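Local coordinates for FAA hydrolase family protein (PDB 6J5Y) that probably hydrolyses fumarylpyruvate, as a manganese-binding member of the fumarylacetoacetate hydrolase superfamily that holds pyruvate in its active site, at residues Arg25-Ala37 with Ser171-Thr183. Residues are numbered along the deposited sequence; the frame is centred on the assembly and turned at random.
Sequences RVYCVGRNYAAHA and SDIDQLIWSVAET. With PYR (pyruvic acid), chain B.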
ATOM      1  N   ARG A  25      -6.987  10.093  -2.647  1.00 19.28           N
ATOM      2  CA  ARG A  25      -6.090   9.564  -3.706  1.00 19.52           C
ATOM      3  C   ARG A  25      -5.248   8.443  -3.094  1.00 19.48           C
ATOM      4  O   ARG A  25      -5.045   8.451  -1.904  1.00 19.44           O
ATOM      5  CB  ARG A  25      -5.133  10.609  -4.268  1.00 20.79           C
ATOM      6  CG  ARG A  25      -5.791  11.671  -5.130  1.00 22.03           C
ATOM      7  CD  ARG A  25      -4.784  12.461  -5.924  1.00 23.92           C
ATOM      8  NE  ARG A  25      -5.394  13.558  -6.623  1.00 22.98           N
ATOM      9  CZ  ARG A  25      -4.738  14.570  -7.156  1.00 25.86           C
ATOM     10  NH1 ARG A  25      -3.424  14.632  -7.089  1.00 26.74           N
ATOM     11  NH2 ARG A  25      -5.404  15.526  -7.753  1.00 26.33           N
ATOM     12  N   VAL A  26      -4.698   7.573  -3.930  1.00 19.23           N
ATOM     13  CA  VAL A  26      -3.861   6.470  -3.403  1.00 19.45           C
ATOM     14  C   VAL A  26      -2.500   6.550  -4.080  1.00 20.08           C
ATOM     15  O   VAL A  26      -2.423   6.373  -5.266  1.00 19.17           O
ATOM     16  CB  VAL A  26      -4.527   5.095  -3.513  1.00 18.31           C
ATOM     17  CG1 VAL A  26      -3.649   4.022  -2.916  1.00 19.60           C
ATOM     18  CG2 VAL A  26      -5.883   5.115  -2.841  1.00 18.25           C
ATOM     19  N   TYR A  27      -1.517   6.918  -3.284  1.00 20.80           N
ATOM     20  CA  TYR A  27      -0.131   7.094  -3.762  1.00 19.93           C
ATOM     21  C   TYR A  27       0.608   5.855  -3.319  1.00 21.43           C
ATOM     22  O   TYR A  27       0.303   5.356  -2.222  1.00 19.86           O
ATOM     23  CB  TYR A  27       0.500   8.353  -3.179  1.00 21.82           C
ATOM     24  CG  TYR A  27      -0.097   9.651  -3.658  1.00 21.08           C
ATOM     25  CD1 TYR A  27       0.137  10.109  -4.944  1.00 20.41           C
ATOM     26  CD2 TYR A  27      -0.937  10.389  -2.849  1.00 20.45           C
ATOM     27  CE1 TYR A  27      -0.389  11.309  -5.394  1.00 21.22           C
ATOM     28  CE2 TYR A  27      -1.454  11.600  -3.276  1.00 21.64           C
ATOM     29  CZ  TYR A  27      -1.202  12.053  -4.559  1.00 20.87           C
ATOM     30  OH  TYR A  27      -1.736  13.242  -4.966  1.00 19.37           O
ATOM     31  N   CYS A  28       1.554   5.414  -4.138  1.00 21.72           N
ATOM     32  CA  CYS A  28       2.363   4.215  -3.869  1.00 20.84           C
ATOM     33  C   CYS A  28       3.812   4.595  -4.134  1.00 21.56           C
ATOM     34  O   CYS A  28       4.071   5.364  -5.112  1.00 19.71           O
ATOM     35  CB  CYS A  28       1.935   3.030  -4.728  1.00 24.21           C
ATOM     36  SG  CYS A  28       0.197   2.552  -4.554  1.00 25.12           S
ATOM     37  N   VAL A  29       4.709   4.133  -3.268  1.00 21.10           N
ATOM     38  CA  VAL A  29       6.174   4.322  -3.470  1.00 22.67           C
ATOM     39  C   VAL A  29       6.744   3.009  -4.001  1.00 23.40           C
ATOM     40  O   VAL A  29       6.502   1.939  -3.372  1.00 24.90           O
ATOM     41  CB  VAL A  29       6.905   4.787  -2.196  1.00 22.75           C
ATOM     42  CG1 VAL A  29       8.337   5.178  -2.536  1.00 23.94           C
ATOM     43  CG2 VAL A  29       6.201   5.940  -1.497  1.00 23.67           C
ATOM     44  N   GLY A  30       7.456   3.081  -5.123  1.00 22.46           N
ATOM     45  CA  GLY A  30       8.131   1.920  -5.722  1.00 22.71           C
ATOM     46  C   GLY A  30       9.607   1.889  -5.369  1.00 23.43           C
ATOM     47  O   GLY A  30      10.247   2.981  -5.292  1.00 21.25           O
ATOM     48  N   ARG A  31      10.115   0.685  -5.123  1.00 23.24           N
ATOM     49  CA  ARG A  31      11.544   0.386  -4.826  1.00 24.23           C
ATOM     50  C   ARG A  31      11.985   1.184  -3.598  1.00 24.22           C
ATOM     51  O   ARG A  31      12.989   1.934  -3.694  1.00 24.21           O
ATOM     52  CB  ARG A  31      12.426   0.682  -6.050  1.00 25.95           C
ATOM     53  CG  ARG A  31      12.241  -0.315  -7.183  1.00 27.18           C
ATOM     54  CD  ARG A  31      13.053  -0.002  -8.433  1.00 27.92           C
ATOM     55  NE  ARG A  31      12.341  -0.499  -9.597  1.00 29.71           N
ATOM     56  CZ  ARG A  31      12.409   0.010 -10.817  1.00 30.16           C
ATOM     57  NH1 ARG A  31      13.185   1.049 -11.065  1.00 31.31           N
ATOM     58  NH2 ARG A  31      11.693  -0.529 -11.790  1.00 31.87           N
ATOM     59  N   ASN A  32      11.260   1.060  -2.477  1.00 21.19           N
ATOM     60  CA  ASN A  32      11.573   1.844  -1.258  1.00 23.97           C
ATOM     61  C   ASN A  32      12.249   0.991  -0.184  1.00 21.67           C
ATOM     62  O   ASN A  32      12.375   1.480   0.930  1.00 20.36           O
ATOM     63  CB  ASN A  32      10.334   2.511  -0.652  1.00 24.60           C
ATOM     64  CG  ASN A  32      10.667   3.804   0.054  1.00 24.60           C
ATOM     65  OD1 ASN A  32      11.763   4.341  -0.112  1.00 22.57           O
ATOM     66  ND2 ASN A  32       9.702   4.339   0.791  1.00 23.29           N
ATOM     67  N   TYR A  33      12.680  -0.225  -0.512  1.00 23.13           N
ATOM     68  CA  TYR A  33      13.496  -1.081   0.378  1.00 22.94           C
ATOM     69  C   TYR A  33      14.671  -1.552  -0.471  1.00 24.31           C
ATOM     70  O   TYR A  33      14.398  -2.115  -1.538  1.00 24.03           O
ATOM     71  CB  TYR A  33      12.687  -2.256   0.932  1.00 21.83           C
ATOM     72  CG  TYR A  33      11.635  -1.922   1.967  1.00 22.90           C
ATOM     73  CD1 TYR A  33      10.388  -1.454   1.591  1.00 22.25           C
ATOM     74  CD2 TYR A  33      11.858  -2.126   3.320  1.00 24.56           C
ATOM     75  CE1 TYR A  33       9.398  -1.189   2.522  1.00 21.66           C
ATOM     76  CE2 TYR A  33      10.874  -1.866   4.267  1.00 27.21           C
ATOM     77  CZ  TYR A  33       9.637  -1.387   3.865  1.00 24.48           C
ATOM     78  OH  TYR A  33       8.651  -1.097   4.775  1.00 26.91           O
ATOM     79  N   ALA A  34      15.900  -1.307  -0.026  1.00 25.92           N
ATOM     80  CA  ALA A  34      17.129  -1.592  -0.808  1.00 27.91           C
ATOM     81  C   ALA A  34      17.124  -3.062  -1.233  1.00 27.21           C
ATOM     82  O   ALA A  34      17.352  -3.331  -2.420  1.00 30.48           O
ATOM     83  CB  ALA A  34      18.362  -1.240   0.005  1.00 28.22           C
ATOM     84  N   ALA A  35      16.803  -3.978  -0.312  1.00 31.63           N
ATOM     85  CA  ALA A  35      16.825  -5.443  -0.564  1.00 30.31           C
ATOM     86  C   ALA A  35      15.834  -5.773  -1.684  1.00 28.58           C
ATOM     87  O   ALA A  35      16.191  -6.563  -2.571  1.00 29.95           O
ATOM     88  CB  ALA A  35      16.547  -6.213   0.708  1.00 32.74           C
ATOM     89  N   HIS A  36      14.637  -5.177  -1.681  1.00 27.88           N
ATOM     90  CA  HIS A  36      13.624  -5.372  -2.758  1.00 27.06           C
ATOM     91  C   HIS A  36      14.115  -4.808  -4.099  1.00 25.97           C
ATOM     92  O   HIS A  36      13.965  -5.508  -5.122  1.00 28.42           O
ATOM     93  CB  HIS A  36      12.277  -4.740  -2.389  1.00 28.29           C
ATOM     94  CG  HIS A  36      11.241  -4.954  -3.436  1.00 29.96           C
ATOM     95  ND1 HIS A  36      10.914  -6.210  -3.901  1.00 31.10           N
ATOM     96  CD2 HIS A  36      10.480  -4.082  -4.130  1.00 30.12           C
ATOM     97  CE1 HIS A  36       9.984  -6.095  -4.834  1.00 32.57           C
ATOM     98  NE2 HIS A  36       9.697  -4.803  -4.983  1.00 31.80           N
ATOM     99  N   ALA A  37      14.644  -3.578  -4.118  1.00 25.19           N
ATOM    100  CA  ALA A  37      15.240  -2.959  -5.331  1.00 27.24           C
ATOM    101  C   ALA A  37      16.248  -3.926  -5.968  1.00 27.54           C
ATOM    102  O   ALA A  37      16.142  -4.166  -7.200  1.00 28.33           O
ATOM    103  CB  ALA A  37      15.888  -1.625  -4.995  1.00 25.70           C
ATOM    104  N   SER A 171      10.785  -7.908   7.170  1.00 27.32           N
ATOM    105  CA  SER A 171      11.720  -6.767   7.260  1.00 28.43           C
ATOM    106  C   SER A 171      11.225  -5.851   8.364  1.00 24.93           C
ATOM    107  O   SER A 171      10.401  -6.309   9.185  1.00 25.65           O
ATOM    108  CB  SER A 171      11.836  -6.070   5.929  1.00 29.99           C
ATOM    109  OG  SER A 171      12.686  -4.935   6.028  1.00 30.42           O
ATOM    110  N   ASP A 172      11.666  -4.598   8.339  1.00 27.21           N
ATOM    111  CA  ASP A 172      11.299  -3.557   9.324  1.00 29.19           C
ATOM    112  C   ASP A 172      11.078  -2.240   8.575  1.00 28.12           C
ATOM    113  O   ASP A 172      11.910  -1.891   7.701  1.00 26.99           O
ATOM    114  CB  ASP A 172      12.367  -3.407  10.409  1.00 29.74           C
ATOM    115  CG  ASP A 172      11.806  -2.727  11.635  1.00 31.22           C
ATOM    116  OD1 ASP A 172      11.494  -1.526  11.549  1.00 29.75           O
ATOM    117  OD2 ASP A 172      11.610  -3.425  12.644  1.00 37.11           O
ATOM    118  N   ILE A 173      10.041  -1.498   8.951  1.00 25.86           N
ATOM    119  CA  ILE A 173       9.731  -0.190   8.302  1.00 27.10           C
ATOM    120  C   ILE A 173      10.937   0.743   8.412  1.00 30.11           C
ATOM    121  O   ILE A 173      10.974   1.707   7.652  1.00 32.00           O
ATOM    122  CB  ILE A 173       8.456   0.450   8.865  1.00 26.89           C
ATOM    123  CG1 ILE A 173       8.615   0.943  10.300  1.00 28.28           C
ATOM    124  CG2 ILE A 173       7.280  -0.503   8.720  1.00 24.04           C
ATOM    125  CD1 ILE A 173       7.372   1.624  10.832  1.00 30.43           C
ATOM    126  N   ASP A 174      11.894   0.473   9.308  1.00 32.20           N
ATOM    127  CA  ASP A 174      13.080   1.353   9.484  1.00 34.15           C
ATOM    128  C   ASP A 174      14.059   1.122   8.323  1.00 30.14           C
ATOM    129  O   ASP A 174      14.992   1.898   8.233  1.00 33.78           O
ATOM    130  CB  ASP A 174      13.689   1.207  10.882  1.00 36.65           C
ATOM    131  CG  ASP A 174      14.576  -0.007  11.062  1.00 39.34           C
ATOM    132  OD1 ASP A 174      14.810  -0.707  10.060  1.00 44.36           O
ATOM    133  OD2 ASP A 174      15.025  -0.248  12.217  1.00 46.31           O
ATOM    134  N   GLN A 175      13.782   0.157   7.438  1.00 30.20           N
ATOM    135  CA  GLN A 175      14.540  -0.147   6.195  1.00 29.83           C
ATOM    136  C   GLN A 175      14.029   0.691   5.007  1.00 29.98           C
ATOM    137  O   GLN A 175      14.578   0.526   3.902  1.00 31.69           O
ATOM    138  CB  GLN A 175      14.407  -1.641   5.867  1.00 30.74           C
ATOM    139  CG  GLN A 175      15.055  -2.571   6.877  1.00 32.40           C
ATOM    140  CD  GLN A 175      16.548  -2.386   6.967  1.00 33.32           C
ATOM    141  OE1 GLN A 175      17.084  -2.042   8.014  1.00 38.58           O
ATOM    142  NE2 GLN A 175      17.238  -2.604   5.860  1.00 41.55           N
ATOM    143  N   LEU A 176      13.002   1.534   5.187  1.00 28.09           N
ATOM    144  CA  LEU A 176      12.462   2.397   4.098  1.00 29.42           C
ATOM    145  C   LEU A 176      13.595   3.318   3.644  1.00 28.27           C
ATOM    146  O   LEU A 176      14.246   3.902   4.541  1.00 25.08           O
ATOM    147  CB  LEU A 176      11.277   3.233   4.603  1.00 29.41           C
ATOM    148  CG  LEU A 176       9.959   2.492   4.854  1.00 31.88           C
ATOM    149  CD1 LEU A 176       8.937   3.432   5.494  1.00 31.34           C
ATOM    150  CD2 LEU A 176       9.398   1.916   3.567  1.00 32.16           C
ATOM    151  N   ILE A 177      13.820   3.450   2.335  1.00 25.73           N
ATOM    152  CA  ILE A 177      14.875   4.354   1.785  1.00 26.81           C
ATOM    153  C   ILE A 177      14.414   5.793   2.032  1.00 26.17           C
ATOM    154  O   ILE A 177      15.162   6.562   2.651  1.00 24.70           O
ATOM    155  CB  ILE A 177      15.186   4.081   0.301  1.00 25.69           C
ATOM    156  CG1 ILE A 177      15.717   2.657   0.073  1.00 26.10           C
ATOM    157  CG2 ILE A 177      16.152   5.133  -0.222  1.00 25.09           C
ATOM    158  CD1 ILE A 177      15.730   2.201  -1.385  1.00 23.42           C
ATOM    159  N   TRP A 178      13.210   6.132   1.586  1.00 25.92           N
ATOM    160  CA  TRP A 178      12.481   7.346   2.031  1.00 25.12           C
ATOM    161  C   TRP A 178      11.515   6.947   3.147  1.00 23.77           C
ATOM    162  O   TRP A 178      10.525   6.292   2.869  1.00 25.10           O
ATOM    163  CB  TRP A 178      11.765   8.037   0.866  1.00 24.88           C
ATOM    164  CG  TRP A 178      12.690   8.658  -0.137  1.00 26.02           C
ATOM    165  CD1 TRP A 178      14.012   8.984   0.009  1.00 26.22           C
ATOM    166  CD2 TRP A 178      12.326   9.066  -1.460  1.00 26.91           C
ATOM    167  NE1 TRP A 178      14.491   9.562  -1.132  1.00 26.97           N
ATOM    168  CE2 TRP A 178      13.489   9.607  -2.060  1.00 28.48           C
ATOM    169  CE3 TRP A 178      11.138   9.014  -2.194  1.00 26.00           C
ATOM    170  CZ2 TRP A 178      13.484  10.111  -3.359  1.00 28.28           C
ATOM    171  CZ3 TRP A 178      11.136   9.517  -3.474  1.00 26.78           C
ATOM    172  CH2 TRP A 178      12.299  10.033  -4.050  1.00 27.88           C
ATOM    173  N   SER A 179      11.830   7.329   4.380  1.00 23.79           N
ATOM    174  CA  SER A 179      10.956   7.182   5.571  1.00 23.49           C
ATOM    175  C   SER A 179       9.567   7.756   5.268  1.00 22.24           C
ATOM    176  O   SER A 179       9.418   8.495   4.276  1.00 22.15           O
ATOM    177  CB  SER A 179      11.586   7.899   6.745  1.00 22.86           C
ATOM    178  OG  SER A 179      11.614   9.311   6.509  1.00 21.80           O
ATOM    179  N   VAL A 180       8.594   7.512   6.140  1.00 20.98           N
ATOM    180  CA  VAL A 180       7.246   8.118   6.018  1.00 19.26           C
ATOM    181  C   VAL A 180       7.412   9.627   5.817  1.00 21.77           C
ATOM    182  O   VAL A 180       6.750  10.193   4.911  1.00 21.62           O
ATOM    183  CB  VAL A 180       6.360   7.783   7.233  1.00 20.64           C
ATOM    184  CG1 VAL A 180       5.096   8.631   7.222  1.00 20.34           C
ATOM    185  CG2 VAL A 180       6.015   6.298   7.268  1.00 20.04           C
ATOM    186  N   ALA A 181       8.232  10.270   6.648  1.00 20.23           N
ATOM    187  CA  ALA A 181       8.426  11.738   6.676  1.00 21.61           C
ATOM    188  C   ALA A 181       8.974  12.228   5.337  1.00 20.69           C
ATOM    189  O   ALA A 181       8.475  13.205   4.820  1.00 20.69           O
ATOM    190  CB  ALA A 181       9.364  12.113   7.808  1.00 21.82           C
ATOM    191  N   GLU A 182      10.011  11.575   4.834  1.00 23.00           N
ATOM    192  CA  GLU A 182      10.588  11.853   3.502  1.00 24.43           C
ATOM    193  C   GLU A 182       9.548  11.648   2.385  1.00 23.61           C
ATOM    194  O   GLU A 182       9.512  12.490   1.452  1.00 19.46           O
ATOM    195  CB  GLU A 182      11.778  10.931   3.296  1.00 27.39           C
ATOM    196  CG  GLU A 182      13.030  11.393   4.007  1.00 29.75           C
ATOM    197  CD  GLU A 182      14.057  10.289   4.142  1.00 32.64           C
ATOM    198  OE1 GLU A 182      13.687   9.210   4.620  1.00 33.41           O
ATOM    199  OE2 GLU A 182      15.204  10.500   3.747  1.00 35.70           O
ATOM    200  N   THR A 183       8.790  10.546   2.407  1.00 23.93           N
ATOM    201  CA  THR A 183       7.829  10.215   1.312  1.00 25.79           C
ATOM    202  C   THR A 183       6.742  11.294   1.293  1.00 24.33           C
ATOM    203  O   THR A 183       6.335  11.723   0.208  1.00 22.94           O
ATOM    204  CB  THR A 183       7.271   8.781   1.409  1.00 27.88           C
ATOM    205  OG1 THR A 183       6.467   8.633   2.576  1.00 37.28           O
ATOM    206  CG2 THR A 183       8.342   7.718   1.429  1.00 25.95           C
TER
HETATM  207  C   PYR B 301       7.208  -1.524  -4.750  1.00 21.96           C
HETATM  208  O   PYR B 301       6.490  -1.575  -3.729  1.00 21.90           O
HETATM  209  OXT PYR B 301       8.459  -1.558  -4.684  1.00 23.13           O
HETATM  210  CA  PYR B 301       6.588  -1.372  -5.893  1.00 21.70           C
HETATM  211  O3  PYR B 301       5.358  -1.240  -5.866  1.00 20.75           O
HETATM  212  CB  PYR B 301       7.252  -1.310  -7.237  1.00 20.09           C
HETATM  213  O   HOH W   1      16.376  -0.330   2.521  1.00 27.14           O
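N32 meets I177 through its backbone O and W178 through its side-chain amide, joining the active-site loop of this FAH-family fold to the linker between strand 166-172 and helix 180-190. It illustrates how one buried asparagine can satisfy peptide groups of a distant segment of its own chain. Its amide makes a two-way pair with W178: OD1 accepts from W178 N at 2.9 Å in a nearly straight bond (170°), while ND2 donates to W178 O at 3.0 Å. With chi1 at -150°, some 30° short of fully anti to the backbone N, the amide reaches both groups. ND2 has a second acceptor in T201 O. The backbone O of N32 takes I177 N at 2.8 Å, the donor standing above the carbonyl plane, and also receives a CA-H contact from L176. Alongside, the Y33 ring meets L176 CD2 obliquely and D172 O at its edge, in plane. R31 N donates to pyruvate OXT, so the pinned loop also lines the ligand pocket. At the start of helix 180-190, S179 OG accepts from E182 N while S179 N donates back to E182 OE1, a capping box; S179 OG also donates to OE1, from the opposite carboxylate face to S179 N.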